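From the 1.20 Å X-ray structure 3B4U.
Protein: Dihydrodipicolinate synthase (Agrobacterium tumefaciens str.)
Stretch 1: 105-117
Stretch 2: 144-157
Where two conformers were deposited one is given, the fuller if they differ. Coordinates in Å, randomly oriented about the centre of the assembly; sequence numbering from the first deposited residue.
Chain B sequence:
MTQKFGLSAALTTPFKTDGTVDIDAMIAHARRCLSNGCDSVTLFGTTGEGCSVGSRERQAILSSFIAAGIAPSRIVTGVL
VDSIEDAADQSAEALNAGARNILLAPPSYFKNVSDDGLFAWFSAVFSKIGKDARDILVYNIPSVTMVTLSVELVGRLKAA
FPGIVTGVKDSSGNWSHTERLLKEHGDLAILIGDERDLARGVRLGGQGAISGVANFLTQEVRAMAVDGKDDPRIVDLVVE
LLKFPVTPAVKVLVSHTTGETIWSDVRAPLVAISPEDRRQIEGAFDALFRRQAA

Stretch 1, residues 105-117: APPSYFKNVSDDG
Stretch 2 144-157: VTMVTLSVELVGRL

D115, V147 and P106 each cover more surface than any other residue in the contact. Two segments of one chain lie alongside each other in matching order, S108 by T145 (CA to CA 5.2 Å), K111 by M146 (CA to CA 6.9 Å) and D115 by L153 (CA to CA 6.1 Å), and together they bury 652 Å². Stretch 1 runs as loop into a helix at D115; stretch 2 finishes a helix at T145, crosses a loop and enters another helix at V151. No direct backbone hydrogen bond joins them; side chains and water do that work.

The apolar cluster is built on P106 and V147, whose CA-to-CB bonds both point toward the partner stretch. P106 (phi/psi -66/161, C-gamma endo) sets its CG 3.6 Å from V147 CG1 and 4.0 Å from L149 CD2. V147 is extended (-129/110) with chi1 t; its CG1 also meets V113 CG2 at 4.1 Å, while its CG2 lies 3.5 Å from P107 O. L149 starts sideways, but its m, t rotamer brings its end nearer. V147 follows M146, which leaves the preceding helix with positive phi (58/30), and V147 N donates to T145 OG1 at 3.1 Å.

D115 covers the most surface and governs the polar end. With chi1 m and chi2 18°, its OD2 accepts from S150 OG at 2.7 Å. S150, chi1 p, is an N-cap whose OG in turn accepts from L153 N at 2.9 Å, so one hydroxyl both caps its own helix and ties it to the other stretch. S114, also p, caps the other helix: its OG accepts from G117 N at 3.0 Å. The backbone takes part as well: D115 O lies 3.7 Å from L153 CD1 (L153 t, p). Water 5 donates to D115 OD1 (2.7 Å) and T148 O (2.7 Å) and accepts from S150 N (2.9 Å).

One helical turn beyond E152, R156 (m, t, p, chi4 -175°) reaches D116, whose CB points away although its m rotamer brings the carboxylate nearer. D116 OD1 lies at the guanidinium edge, accepting from R156 NH1 at 2.9 Å and R156 NH2 at 3.0 Å in a salt bridge. Water 6 links R156 NH1 (2.9 Å) to D115 OD2 (2.8 Å).

At the middle pair of the register, K111 (m, m, t, m) folds back so that NZ donates to Y109 O at 2.8 Å, and its CE packs 4.0 Å from M146 SD. Water 3 bridges N112 N (2.8 Å) and M146 O (2.7 Å). The rule is a small apolar cluster of P106, V113, V147 and L149, followed by helix starts whose capping serine and acidic residues bond across the contact, with ordered water filling the remaining polar gaps.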

# COMPACT_ATOMS: atom_id res chain seq x y z
N ALA B 105 6.42 -8.36 2.02
CA ALA B 105 5.04 -8.25 2.44
C ALA B 105 4.12 -8.69 1.31
O ALA B 105 4.42 -8.48 0.15
CB ALA B 105 4.69 -6.82 2.87
N PRO B 106 2.95 -9.24 1.66
CA PRO B 106 1.90 -9.37 0.64
C PRO B 106 1.43 -7.96 0.23
O PRO B 106 1.65 -7.00 0.95
CB PRO B 106 0.78 -10.10 1.38
CG PRO B 106 0.94 -9.61 2.79
CD PRO B 106 2.44 -9.53 3.02
N PRO B 107 0.78 -7.86 -0.92
CA PRO B 107 0.21 -6.60 -1.34
C PRO B 107 -0.86 -6.14 -0.33
O PRO B 107 -1.56 -6.96 0.26
CB PRO B 107 -0.37 -6.95 -2.71
CG PRO B 107 -0.72 -8.42 -2.61
CD PRO B 107 0.39 -8.97 -1.81
N SER B 108 -0.98 -4.82 -0.14
CA SER B 108 -1.68 -4.25 1.00
C SER B 108 -2.64 -3.12 0.63
O SER B 108 -2.96 -2.28 1.48
CB SER B 108 -0.66 -3.80 2.07
OG SER B 108 0.20 -2.76 1.63
N TYR B 109 -3.09 -3.09 -0.62
CA TYR B 109 -4.11 -2.13 -1.03
C TYR B 109 -5.50 -2.78 -0.97
O TYR B 109 -6.33 -2.41 -0.14
CB TYR B 109 -3.76 -1.56 -2.41
CG TYR B 109 -4.67 -0.44 -2.85
CD1 TYR B 109 -4.46 0.89 -2.50
CD2 TYR B 109 -5.80 -0.70 -3.61
CE1 TYR B 109 -5.31 1.89 -2.93
CE2 TYR B 109 -6.66 0.31 -4.03
CZ TYR B 109 -6.42 1.58 -3.68
OH TYR B 109 -7.27 2.61 -4.10
N PHE B 110 -5.75 -3.78 -1.80
CA PHE B 110 -6.98 -4.54 -1.72
C PHE B 110 -7.07 -5.24 -0.38
O PHE B 110 -6.08 -5.75 0.15
CB PHE B 110 -7.11 -5.56 -2.87
CG PHE B 110 -7.41 -4.94 -4.23
CD1 PHE B 110 -8.43 -4.03 -4.40
CD2 PHE B 110 -6.67 -5.31 -5.35
CE1 PHE B 110 -8.70 -3.51 -5.66
CE2 PHE B 110 -6.97 -4.80 -6.59
CZ PHE B 110 -7.98 -3.90 -6.75
N LYS B 111 -8.27 -5.28 0.16
CA LYS B 111 -8.58 -5.86 1.46
C LYS B 111 -9.34 -7.18 1.33
O LYS B 111 -9.93 -7.47 0.30
CB LYS B 111 -9.44 -4.87 2.25
CG LYS B 111 -8.73 -3.53 2.52
CD LYS B 111 -7.67 -3.67 3.58
CE LYS B 111 -6.81 -2.41 3.77
NZ LYS B 111 -5.91 -2.12 2.61
N ASN B 112 -9.29 -7.96 2.39
CA ASN B 112 -10.06 -9.21 2.45
C ASN B 112 -9.71 -10.14 1.31
O ASN B 112 -10.60 -10.75 0.70
CB ASN B 112 -11.56 -8.93 2.48
CG ASN B 112 -11.95 -8.14 3.65
OD1 ASN B 112 -11.78 -8.58 4.80
ND2 ASN B 112 -12.38 -6.90 3.41
N VAL B 113 -8.43 -10.28 1.03
CA VAL B 113 -8.01 -11.13 -0.06
C VAL B 113 -7.84 -12.58 0.41
O VAL B 113 -7.60 -12.85 1.55
CB VAL B 113 -6.72 -10.60 -0.73
CG1 VAL B 113 -6.98 -9.21 -1.33
CG2 VAL B 113 -5.53 -10.59 0.25
N SER B 114 -8.01 -13.48 -0.54
CA SER B 114 -8.01 -14.91 -0.25
C SER B 114 -6.61 -15.51 -0.25
O SER B 114 -5.69 -15.00 -0.88
CB SER B 114 -8.88 -15.66 -1.27
OG SER B 114 -8.29 -15.65 -2.53
N ASP B 115 -6.47 -16.67 0.40
CA ASP B 115 -5.23 -17.42 0.33
C ASP B 115 -4.89 -17.77 -1.12
O ASP B 115 -3.73 -17.71 -1.50
CB ASP B 115 -5.30 -18.71 1.14
CG ASP B 115 -5.18 -18.49 2.62
OD1 ASP B 115 -5.37 -17.36 3.10
OD2 ASP B 115 -4.89 -19.49 3.32
N ASP B 116 -5.88 -18.16 -1.92
CA ASP B 116 -5.61 -18.49 -3.30
C ASP B 116 -5.04 -17.28 -4.05
O ASP B 116 -4.10 -17.40 -4.82
CB ASP B 116 -6.86 -19.01 -3.98
CG ASP B 116 -7.27 -20.39 -3.55
OD1 ASP B 116 -6.49 -21.10 -2.87
OD2 ASP B 116 -8.39 -20.80 -3.91
N GLY B 117 -5.64 -16.11 -3.85
CA GLY B 117 -5.15 -14.89 -4.46
C GLY B 117 -3.73 -14.57 -4.05
O GLY B 117 -2.89 -14.18 -4.86
N VAL B 144 -0.83 -4.22 10.37
CA VAL B 144 -0.44 -3.14 9.48
C VAL B 144 -1.02 -3.38 8.09
O VAL B 144 -1.70 -2.52 7.53
CB VAL B 144 1.08 -2.98 9.45
CG1 VAL B 144 1.47 -1.89 8.44
CG2 VAL B 144 1.63 -2.64 10.83
N THR B 145 -0.79 -4.56 7.50
CA THR B 145 -1.21 -4.78 6.13
C THR B 145 -2.69 -5.19 5.99
O THR B 145 -3.23 -5.12 4.91
CB THR B 145 -0.38 -5.89 5.47
OG1 THR B 145 -0.59 -7.07 6.23
CG2 THR B 145 1.09 -5.54 5.38
N MET B 146 -3.29 -5.70 7.08
CA MET B 146 -4.59 -6.35 7.09
C MET B 146 -4.62 -7.54 6.14
O MET B 146 -5.67 -7.89 5.63
CB MET B 146 -5.71 -5.34 6.84
CG MET B 146 -5.80 -4.27 7.94
SD MET B 146 -7.15 -3.00 7.70
CE MET B 146 -7.12 -2.20 9.32
N VAL B 147 -3.46 -8.18 5.98
CA VAL B 147 -3.34 -9.42 5.21
C VAL B 147 -2.60 -10.43 6.08
O VAL B 147 -1.44 -10.29 6.41
CB VAL B 147 -2.62 -9.19 3.87
CG1 VAL B 147 -2.57 -10.52 3.13
CG2 VAL B 147 -3.32 -8.10 3.06
N THR B 148 -3.32 -11.43 6.51
CA THR B 148 -2.72 -12.54 7.23
C THR B 148 -2.18 -13.56 6.26
O THR B 148 -2.81 -13.86 5.28
CB THR B 148 -3.78 -13.18 8.13
OG1 THR B 148 -4.20 -12.21 9.11
CG2 THR B 148 -3.24 -14.41 8.84
N LEU B 149 -1.01 -14.09 6.57
CA LEU B 149 -0.45 -15.23 5.86
C LEU B 149 -0.71 -16.47 6.71
O LEU B 149 -0.04 -16.72 7.70
CB LEU B 149 1.03 -15.03 5.58
CG LEU B 149 1.43 -13.72 4.90
CD1 LEU B 149 2.94 -13.67 4.69
CD2 LEU B 149 0.67 -13.51 3.61
N SER B 150 -1.71 -17.24 6.32
CA SER B 150 -2.10 -18.39 7.10
C SER B 150 -1.02 -19.46 7.12
O SER B 150 -0.17 -19.53 6.23
CB SER B 150 -3.39 -18.99 6.55
OG SER B 150 -3.14 -19.62 5.31
N VAL B 151 -1.07 -20.32 8.13
CA VAL B 151 -0.18 -21.47 8.17
C VAL B 151 -0.31 -22.30 6.90
O VAL B 151 0.68 -22.75 6.32
CB VAL B 151 -0.43 -22.32 9.44
CG1 VAL B 151 0.41 -23.59 9.42
CG2 VAL B 151 -0.16 -21.48 10.71
N GLU B 152 -1.54 -22.47 6.43
CA GLU B 152 -1.81 -23.24 5.23
C GLU B 152 -1.15 -22.59 4.00
O GLU B 152 -0.54 -23.27 3.17
CB GLU B 152 -3.33 -23.36 5.07
CG GLU B 152 -4.00 -24.23 6.13
CD GLU B 152 -4.29 -23.60 7.53
OE1 GLU B 152 -4.13 -22.38 7.86
OE2 GLU B 152 -4.75 -24.39 8.37
N LEU B 153 -1.26 -21.27 3.88
CA LEU B 153 -0.61 -20.55 2.78
C LEU B 153 0.89 -20.72 2.85
O LEU B 153 1.53 -20.97 1.83
CB LEU B 153 -1.00 -19.07 2.82
CG LEU B 153 -0.29 -18.25 1.74
CD1 LEU B 153 -0.64 -18.70 0.31
CD2 LEU B 153 -0.62 -16.78 1.93
N VAL B 154 1.47 -20.55 4.04
CA VAL B 154 2.93 -20.74 4.20
C VAL B 154 3.31 -22.15 3.70
O VAL B 154 4.27 -22.29 2.98
CB VAL B 154 3.37 -20.50 5.62
CG1 VAL B 154 4.81 -20.92 5.81
CG2 VAL B 154 3.19 -19.03 6.01
N GLY B 155 2.51 -23.16 4.04
CA GLY B 155 2.79 -24.53 3.58
C GLY B 155 2.74 -24.64 2.07
O GLY B 155 3.57 -25.31 1.48
N ARG B 156 1.75 -24.02 1.42
CA ARG B 156 1.65 -24.02 -0.03
C ARG B 156 2.86 -23.37 -0.66
O ARG B 156 3.38 -23.80 -1.66
CB ARG B 156 0.34 -23.41 -0.52
CG ARG B 156 -0.89 -24.21 -0.11
CD ARG B 156 -2.17 -23.42 -0.26
NE ARG B 156 -2.46 -23.17 -1.67
CZ ARG B 156 -3.49 -22.42 -2.08
NH1 ARG B 156 -4.23 -21.74 -1.22
NH2 ARG B 156 -3.75 -22.31 -3.37
N LEU B 157 3.30 -22.24 -0.09
CA LEU B 157 4.46 -21.54 -0.60
C LEU B 157 5.73 -22.36 -0.44
O LEU B 157 6.55 -22.42 -1.35
CB LEU B 157 4.59 -20.18 0.08
CG LEU B 157 3.48 -19.17 -0.24
CD1 LEU B 157 3.61 -17.94 0.70
CD2 LEU B 157 3.51 -18.77 -1.67
O HOH W 1 -3.23 -2.44 4.16
O HOH W 2 -4.67 -4.79 2.37
O HOH W 3 -8.21 -7.20 4.84
O HOH W 4 -6.73 -9.88 3.52
O HOH W 5 -3.12 -16.24 3.99
O HOH W 6 -4.20 -21.74 1.72